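Local coordinates for protein putative transcriptional regulator (TetR/AcrR family) (Acinetobacter sp., PDB 3KNW) that probably binds DNA as a transcriptional regulator of the TetR/AcrR family, with a predicted helix-turn-helix motif and an all-helical C-terminal domain, at residues Arg88-Val99 and Phe190-Asp201. Sequence-based numbering, arbitrary orientation.
Sequences RDKLMNYLQCWV and FQALESTKMMLD
Leu-193 fits as a knob among Met-92, Leu-95, Gln-96 and Val-99. Its two methyl branches divide the work. Leu-193 CD1 presses on Val-99 CG2 at 3.3 Å. Its CD2 lies against Met-92 CE, the selenomethionine methyl. Met-92 returns the fit, sitting among Leu-193, Thr-196, Lys-197 and Leu-200. The bend at chi2 (-53°) sets Met-92 SE beside Thr-196 CG2, at 3.7 Å. The bend at chi3 (-54°) turns the methyl CE toward Leu-193 CD2. Deeper in, Leu-95 and Thr-196 meet tip to tip, Leu-95 CD1 to Thr-196 CG2 at 3.5 Å. Thr-196 OG1 donates a hydrogen bond to Ala-192 O, one turn back, from above the carbonyl plane, and is hydrogen-bonded to Tyr-173 OH of helix 162-183. These knobs-into-holes contacts join two antiparallel helices of the TetR-type C-terminal domain; the segment axes come within 10.1 Å, at 168°. Another side of helix 187-200 packs on the second subunit, where Ser-195 and Met-199 touch its Val-168.

The ends and outer flank are more open to solvent. Exposed Phe-190 offers its ring edge to Val-99 CG1. Exposed Gln-96 and Lys-197 border the flank. At the other end Arg-88 extends to a salt bridge with exposed Asp-201. Asp-201 OD2 lies near the guanidinium plane. Leu-200 CB sits over one face, toward its rim, 3.6 Å from Arg-88 NH1. The modelled Arg-88 NH1 to Asp-201 OD2 distance is very short, so the salt bridge's exact geometry is doubtful.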
ATOM      1  N   ARG A  88      19.170   9.834 -14.428  1.00  6.97           N
ATOM      2  CA  ARG A  88      17.914   9.350 -14.933  1.00  7.65           C
ATOM      3  C   ARG A  88      17.878   7.837 -15.107  1.00  8.19           C
ATOM      4  O   ARG A  88      16.933   7.155 -14.643  1.00  8.77           O
ATOM      5  CB  ARG A  88      17.614  10.000 -16.249  1.00  7.90           C
ATOM      6  CG  ARG A  88      16.479   9.318 -16.956  1.00 11.14           C
ATOM      7  CD  ARG A  88      15.929  10.246 -17.981  1.00 12.73           C
ATOM      8  NE  ARG A  88      14.740   9.694 -18.592  1.00 14.29           N
ATOM      9  CZ  ARG A  88      13.740  10.426 -19.059  1.00 13.94           C
ATOM     10  NH1 ARG A  88      13.787  11.753 -18.986  1.00 14.56           N
ATOM     11  NH2 ARG A  88      12.682   9.828 -19.593  1.00 14.77           N
ATOM     12  N   ASP A  89      18.896   7.312 -15.764  1.00  7.88           N
ATOM     13  CA  ASP A  89      18.984   5.892 -15.992  1.00  8.27           C
ATOM     14  C   ASP A  89      19.219   5.198 -14.685  1.00  7.53           C
ATOM     15  O   ASP A  89      18.772   4.076 -14.513  1.00  8.29           O
ATOM     16  CB  ASP A  89      20.070   5.535 -17.067  1.00  8.35           C
ATOM     17  CG  ASP A  89      19.668   6.001 -18.487  1.00 10.69           C
ATOM     18  OD1 ASP A  89      18.618   6.691 -18.648  1.00 13.73           O
ATOM     19  OD2 ASP A  89      20.398   5.712 -19.445  1.00 13.99           O
ATOM     20  N   LYS A  90      19.910   5.820 -13.749  1.00  6.78           N
ATOM     21  CA  LYS A  90      20.095   5.134 -12.469  1.00  6.70           C
ATOM     22  C   LYS A  90      18.750   4.918 -11.769  1.00  6.95           C
ATOM     23  O   LYS A  90      18.524   3.893 -11.096  1.00  6.91           O
ATOM     24  CB  LYS A  90      21.017   5.936 -11.563  1.00  7.25           C
ATOM     25  CG  LYS A  90      22.526   5.634 -11.738  1.00  6.16           C
ATOM     26  CD  LYS A  90      23.327   6.505 -10.816  1.00  5.03           C
ATOM     27  CE  LYS A  90      24.707   6.920 -11.420  1.00  7.60           C
ATOM     28  NZ  LYS A  90      25.160   8.209 -10.837  1.00  6.95           N
ATOM     29  N   LEU A  91      17.867   5.909 -11.947  1.00  6.71           N
ATOM     30  CA  LEU A  91      16.574   5.964 -11.289  1.00  6.10           C
ATOM     31  C   LEU A  91      15.602   5.026 -12.005  1.00  6.32           C
ATOM     32  O   LEU A  91      14.768   4.387 -11.377  1.00  6.15           O
ATOM     33  CB  LEU A  91      16.031   7.405 -11.293  1.00  4.96           C
ATOM     34  CG  LEU A  91      14.666   7.578 -10.620  1.00  4.25           C
ATOM     35  CD1 LEU A  91      14.612   6.901  -9.315  1.00  2.00           C
ATOM     36  CD2 LEU A  91      14.365   8.989 -10.430  1.00  3.70           C
HETATM   37  N   MSE A  92      15.729   4.916 -13.314  1.00  6.46           N
HETATM   38  CA  MSE A  92      14.860   3.991 -14.076  1.00  6.74           C
HETATM   39  C   MSE A  92      15.311   2.583 -13.818  1.00  6.92           C
HETATM   40  O   MSE A  92      14.522   1.689 -13.718  1.00  8.41           O
HETATM   41  CB  MSE A  92      14.861   4.301 -15.567  1.00  6.02           C
HETATM   42  CG  MSE A  92      14.154   5.599 -15.935  1.00  3.84           C
HETATM   43 SE   MSE A  92      12.351   5.764 -15.274  0.70  2.00          SE
HETATM   44  CE  MSE A  92      11.593   4.099 -15.987  1.00  5.28           C
ATOM     45  N   ASN A  93      16.588   2.399 -13.625  1.00  6.91           N
ATOM     46  CA  ASN A  93      17.101   1.110 -13.208  1.00  7.36           C
ATOM     47  C   ASN A  93      16.494   0.551 -11.924  1.00  7.09           C
ATOM     48  O   ASN A  93      15.915  -0.531 -11.920  1.00  5.99           O
ATOM     49  CB  ASN A  93      18.579   1.276 -12.953  1.00  8.02           C
ATOM     50  CG  ASN A  93      19.372   0.516 -13.837  1.00  9.91           C
ATOM     51  OD1 ASN A  93      19.875   1.032 -14.849  1.00 14.73           O
ATOM     52  ND2 ASN A  93      19.557  -0.749 -13.477  1.00 13.21           N
ATOM     53  N   TYR A  94      16.703   1.288 -10.837  1.00  7.26           N
ATOM     54  CA  TYR A  94      16.098   1.008  -9.541  1.00  8.36           C
ATOM     55  C   TYR A  94      14.616   0.658  -9.637  1.00  8.20           C
ATOM     56  O   TYR A  94      14.185  -0.364  -9.142  1.00  9.12           O
ATOM     57  CB  TYR A  94      16.217   2.222  -8.624  1.00  8.34           C
ATOM     58  CG  TYR A  94      15.392   2.120  -7.375  1.00  9.51           C
ATOM     59  CD1 TYR A  94      15.710   1.214  -6.387  1.00  8.60           C
ATOM     60  CD2 TYR A  94      14.270   2.931  -7.187  1.00 11.85           C
ATOM     61  CE1 TYR A  94      14.949   1.122  -5.248  1.00  9.76           C
ATOM     62  CE2 TYR A  94      13.502   2.839  -6.048  1.00 10.43           C
ATOM     63  CZ  TYR A  94      13.859   1.927  -5.071  1.00  9.50           C
ATOM     64  OH  TYR A  94      13.101   1.824  -3.921  1.00 11.40           O
ATOM     65  N   LEU A  95      13.862   1.518 -10.271  1.00  7.65           N
ATOM     66  CA  LEU A  95      12.447   1.322 -10.396  1.00  8.06           C
ATOM     67  C   LEU A  95      12.128   0.053 -11.178  1.00  9.36           C
ATOM     68  O   LEU A  95      11.144  -0.670 -10.886  1.00  7.61           O
ATOM     69  CB  LEU A  95      11.818   2.540 -11.128  1.00  7.15           C
ATOM     70  CG  LEU A  95      11.964   3.878 -10.403  1.00  5.94           C
ATOM     71  CD1 LEU A  95      11.261   5.061 -11.204  1.00  4.95           C
ATOM     72  CD2 LEU A  95      11.467   3.807  -8.947  1.00  3.70           C
ATOM     73  N   GLN A  96      12.936  -0.189 -12.215  1.00 10.34           N
ATOM     74  CA  GLN A  96      12.704  -1.320 -13.077  1.00 11.31           C
ATOM     75  C   GLN A  96      12.907  -2.600 -12.281  1.00 11.57           C
ATOM     76  O   GLN A  96      12.188  -3.579 -12.511  1.00 11.74           O
ATOM     77  CB  GLN A  96      13.543  -1.255 -14.390  1.00 11.69           C
ATOM     78  CG  GLN A  96      12.619  -1.161 -15.639  1.00 14.35           C
ATOM     79  CD  GLN A  96      13.126  -0.280 -16.807  1.00 18.83           C
ATOM     80  OE1 GLN A  96      14.165   0.396 -16.721  1.00 21.86           O
ATOM     81  NE2 GLN A  96      12.377  -0.310 -17.922  1.00 18.60           N
ATOM     82  N   CYS A  97      13.859  -2.544 -11.338  1.00 11.38           N
ATOM     83  CA  CYS A  97      14.104  -3.575 -10.346  1.00 11.34           C
ATOM     84  C   CYS A  97      12.916  -3.748  -9.380  1.00 10.41           C
ATOM     85  O   CYS A  97      12.579  -4.892  -9.032  1.00 11.12           O
ATOM     86  CB  CYS A  97      15.413  -3.286  -9.553  1.00 11.85           C
ATOM     87  SG  CYS A  97      16.812  -4.189 -10.148  0.57 12.56           S
ATOM     88  N   TRP A  98      12.336  -2.656  -8.901  1.00  8.79           N
ATOM     89  CA  TRP A  98      11.083  -2.720  -8.159  1.00  7.83           C
ATOM     90  C   TRP A  98      10.149  -3.672  -8.877  1.00  7.08           C
ATOM     91  O   TRP A  98       9.659  -4.603  -8.292  1.00  6.84           O
ATOM     92  CB  TRP A  98      10.403  -1.353  -8.150  1.00  8.03           C
ATOM     93  CG  TRP A  98      10.285  -0.614  -6.899  1.00  7.03           C
ATOM     94  CD1 TRP A  98      11.157   0.298  -6.407  1.00  7.86           C
ATOM     95  CD2 TRP A  98       9.162  -0.604  -6.025  1.00  6.29           C
ATOM     96  NE1 TRP A  98      10.674   0.844  -5.238  1.00  6.22           N
ATOM     97  CE2 TRP A  98       9.447   0.308  -4.984  1.00  5.79           C
ATOM     98  CE3 TRP A  98       7.962  -1.296  -6.001  1.00  3.99           C
ATOM     99  CZ2 TRP A  98       8.578   0.537  -3.941  1.00  4.36           C
ATOM    100  CZ3 TRP A  98       7.112  -1.066  -4.986  1.00  3.90           C
ATOM    101  CH2 TRP A  98       7.419  -0.161  -3.955  1.00  4.55           C
ATOM    102  N   VAL A  99       9.928  -3.408 -10.162  1.00  6.73           N
ATOM    103  CA  VAL A  99       9.002  -4.141 -11.001  1.00  6.62           C
ATOM    104  C   VAL A  99       9.350  -5.632 -11.226  1.00  7.33           C
ATOM    105  O   VAL A  99       8.436  -6.403 -11.442  1.00  7.73           O
ATOM    106  CB  VAL A  99       8.822  -3.380 -12.374  1.00  6.87           C
ATOM    107  CG1 VAL A  99       7.843  -4.078 -13.326  1.00  5.15           C
ATOM    108  CG2 VAL A  99       8.334  -1.958 -12.121  1.00  6.99           C
ATOM    109  N   PHE A 190       3.780  -1.992 -14.339  1.00  7.13           N
ATOM    110  CA  PHE A 190       4.146  -1.673 -15.693  1.00  6.40           C
ATOM    111  C   PHE A 190       3.689  -0.296 -16.126  1.00  7.04           C
ATOM    112  O   PHE A 190       4.424   0.407 -16.859  1.00  6.32           O
ATOM    113  CB  PHE A 190       3.637  -2.724 -16.685  1.00  5.98           C
ATOM    114  CG  PHE A 190       4.069  -4.166 -16.363  1.00  4.34           C
ATOM    115  CD1 PHE A 190       5.279  -4.441 -15.752  1.00  2.12           C
ATOM    116  CD2 PHE A 190       3.272  -5.233 -16.751  1.00  2.00           C
ATOM    117  CE1 PHE A 190       5.657  -5.718 -15.491  1.00  3.67           C
ATOM    118  CE2 PHE A 190       3.635  -6.532 -16.480  1.00  3.15           C
ATOM    119  CZ  PHE A 190       4.824  -6.797 -15.867  1.00  3.70           C
ATOM    120  N   GLN A 191       2.497   0.117 -15.717  1.00  8.92           N
ATOM    121  CA  GLN A 191       2.019   1.450 -16.150  1.00 10.12           C
ATOM    122  C   GLN A 191       2.835   2.535 -15.394  1.00  9.79           C
ATOM    123  O   GLN A 191       3.317   3.457 -16.024  1.00  9.77           O
ATOM    124  CB  GLN A 191       0.504   1.612 -15.959  1.00 11.73           C
ATOM    125  CG  GLN A 191      -0.089   3.010 -16.383  1.00 15.27           C
ATOM    126  CD  GLN A 191       0.418   3.494 -17.758  1.00 17.55           C
ATOM    127  OE1 GLN A 191       0.222   2.831 -18.806  1.00 18.32           O
ATOM    128  NE2 GLN A 191       1.116   4.626 -17.746  1.00 17.66           N
ATOM    129  N   ALA A 192       3.045   2.384 -14.082  1.00  9.51           N
ATOM    130  CA  ALA A 192       3.910   3.271 -13.297  1.00  9.61           C
ATOM    131  C   ALA A 192       5.259   3.535 -13.999  1.00 11.45           C
ATOM    132  O   ALA A 192       5.743   4.676 -14.036  1.00 10.28           O
ATOM    133  CB  ALA A 192       4.221   2.625 -11.934  1.00  9.53           C
ATOM    134  N   LEU A 193       5.873   2.453 -14.495  1.00 12.16           N
ATOM    135  CA  LEU A 193       7.094   2.555 -15.306  1.00 13.84           C
ATOM    136  C   LEU A 193       6.929   3.500 -16.479  1.00 13.27           C
ATOM    137  O   LEU A 193       7.726   4.388 -16.689  1.00 12.85           O
ATOM    138  CB  LEU A 193       7.565   1.176 -15.811  1.00 14.01           C
ATOM    139  CG  LEU A 193       8.422   0.382 -14.799  1.00 16.16           C
ATOM    140  CD1 LEU A 193       8.709  -1.054 -15.286  1.00 15.74           C
ATOM    141  CD2 LEU A 193       9.761   1.130 -14.498  1.00 14.40           C
ATOM    142  N   GLU A 194       5.859   3.322 -17.222  1.00 13.88           N
ATOM    143  CA  GLU A 194       5.666   4.114 -18.441  1.00 13.93           C
ATOM    144  C   GLU A 194       5.371   5.555 -18.038  1.00 12.77           C
ATOM    145  O   GLU A 194       5.863   6.479 -18.624  1.00 13.05           O
ATOM    146  CB  GLU A 194       4.592   3.485 -19.363  1.00 13.25           C
ATOM    147  CG  GLU A 194       4.629   4.018 -20.804  1.00 17.94           C
ATOM    148  CD  GLU A 194       5.993   3.810 -21.541  1.00 22.71           C
ATOM    149  OE1 GLU A 194       6.297   4.586 -22.497  1.00 23.05           O
ATOM    150  OE2 GLU A 194       6.742   2.857 -21.172  1.00 24.97           O
ATOM    151  N   SER A 195       4.632   5.728 -16.956  1.00 12.80           N
ATOM    152  CA  SER A 195       4.350   7.032 -16.417  1.00 12.41           C
ATOM    153  C   SER A 195       5.534   7.804 -15.819  1.00 12.51           C
ATOM    154  O   SER A 195       5.596   9.021 -15.985  1.00 10.68           O
ATOM    155  CB  SER A 195       3.214   6.903 -15.405  1.00 13.03           C
ATOM    156  OG  SER A 195       2.000   7.003 -16.145  1.00 13.70           O
ATOM    157  N   THR A 196       6.446   7.117 -15.138  1.00 13.40           N
ATOM    158  CA  THR A 196       7.631   7.745 -14.614  1.00 16.05           C
ATOM    159  C   THR A 196       8.461   8.459 -15.739  1.00 19.01           C
ATOM    160  O   THR A 196       9.178   9.435 -15.463  1.00 19.10           O
ATOM    161  CB  THR A 196       8.550   6.716 -13.897  1.00 17.08           C
ATOM    162  OG1 THR A 196       7.805   5.992 -12.909  1.00 15.17           O
ATOM    163  CG2 THR A 196       9.761   7.418 -13.231  1.00 16.01           C
ATOM    164  N   LYS A 197       8.321   8.008 -16.997  1.00 20.74           N
ATOM    165  CA  LYS A 197       9.026   8.629 -18.102  1.00 22.14           C
ATOM    166  C   LYS A 197       8.423   9.990 -18.493  1.00 23.25           C
ATOM    167  O   LYS A 197       9.159  10.962 -18.598  1.00 24.89           O
ATOM    168  CB  LYS A 197       9.095   7.696 -19.322  1.00 22.42           C
ATOM    169  CG  LYS A 197       9.928   6.411 -19.107  1.00 24.00           C
ATOM    170  CD  LYS A 197      10.259   5.769 -20.475  1.00 25.99           C
ATOM    171  CE  LYS A 197      10.329   4.256 -20.418  1.00 26.74           C
ATOM    172  NZ  LYS A 197      10.285   3.616 -21.811  1.00 26.24           N
HETATM  173  N   MSE A 198       7.124  10.074 -18.745  1.00 23.21           N
HETATM  174  CA  MSE A 198       6.460  11.386 -18.820  1.00 23.55           C
HETATM  175  C   MSE A 198       6.928  12.340 -17.706  1.00 22.99           C
HETATM  176  O   MSE A 198       7.344  13.458 -17.953  1.00 23.49           O
HETATM  177  CB  MSE A 198       4.921  11.243 -18.691  1.00 24.49           C
HETATM  178  CG  MSE A 198       4.278  10.044 -19.443  1.00 26.77           C
HETATM  179 SE   MSE A 198       2.324  10.206 -19.834  0.70 30.44          SE
HETATM  180  CE  MSE A 198       2.332   9.512 -21.672  1.00 28.54           C
HETATM  181  N   MSE A 199       6.870  11.893 -16.466  1.00 22.89           N
HETATM  182  CA  MSE A 199       7.175  12.773 -15.354  1.00 23.11           C
HETATM  183  C   MSE A 199       8.634  13.282 -15.373  1.00 23.24           C
HETATM  184  O   MSE A 199       8.886  14.390 -14.973  1.00 23.17           O
HETATM  185  CB  MSE A 199       6.902  12.059 -14.034  1.00 23.49           C
HETATM  186  CG  MSE A 199       5.455  11.687 -13.862  1.00 23.83           C
HETATM  187 SE   MSE A 199       5.103  10.858 -12.180  0.70 21.73          SE
HETATM  188  CE  MSE A 199       3.220  10.740 -12.421  1.00 18.46           C
ATOM    189  N   LEU A 200       9.590  12.497 -15.839  1.00 23.05           N
ATOM    190  CA  LEU A 200      10.980  12.989 -15.894  1.00 23.04           C
ATOM    191  C   LEU A 200      11.227  13.995 -17.035  1.00 24.54           C
ATOM    192  O   LEU A 200      12.050  14.917 -16.886  1.00 24.84           O
ATOM    193  CB  LEU A 200      11.985  11.833 -15.924  1.00 22.18           C
ATOM    194  CG  LEU A 200      11.872  10.898 -14.708  1.00 18.79           C
ATOM    195  CD1 LEU A 200      12.823   9.702 -14.830  1.00 17.75           C
ATOM    196  CD2 LEU A 200      12.230  11.666 -13.426  1.00 19.84           C
ATOM    197  N   ASP A 201      10.462  13.880 -18.121  1.00 25.02           N
ATOM    198  CA  ASP A 201      10.495  14.872 -19.206  1.00 25.78           C
ATOM    199  C   ASP A 201       9.516  16.021 -18.853  1.00 26.08           C
ATOM    200  O   ASP A 201       8.862  16.615 -19.716  1.00 25.70           O
ATOM    201  CB  ASP A 201      10.165  14.199 -20.568  1.00 25.63           C
ATOM    202  CG  ASP A 201      10.916  12.840 -20.774  1.00 26.44           C
ATOM    203  OD1 ASP A 201      10.590  12.052 -21.682  1.00 28.07           O
ATOM    204  OD2 ASP A 201      11.849  12.539 -20.015  1.00 28.64           O
TER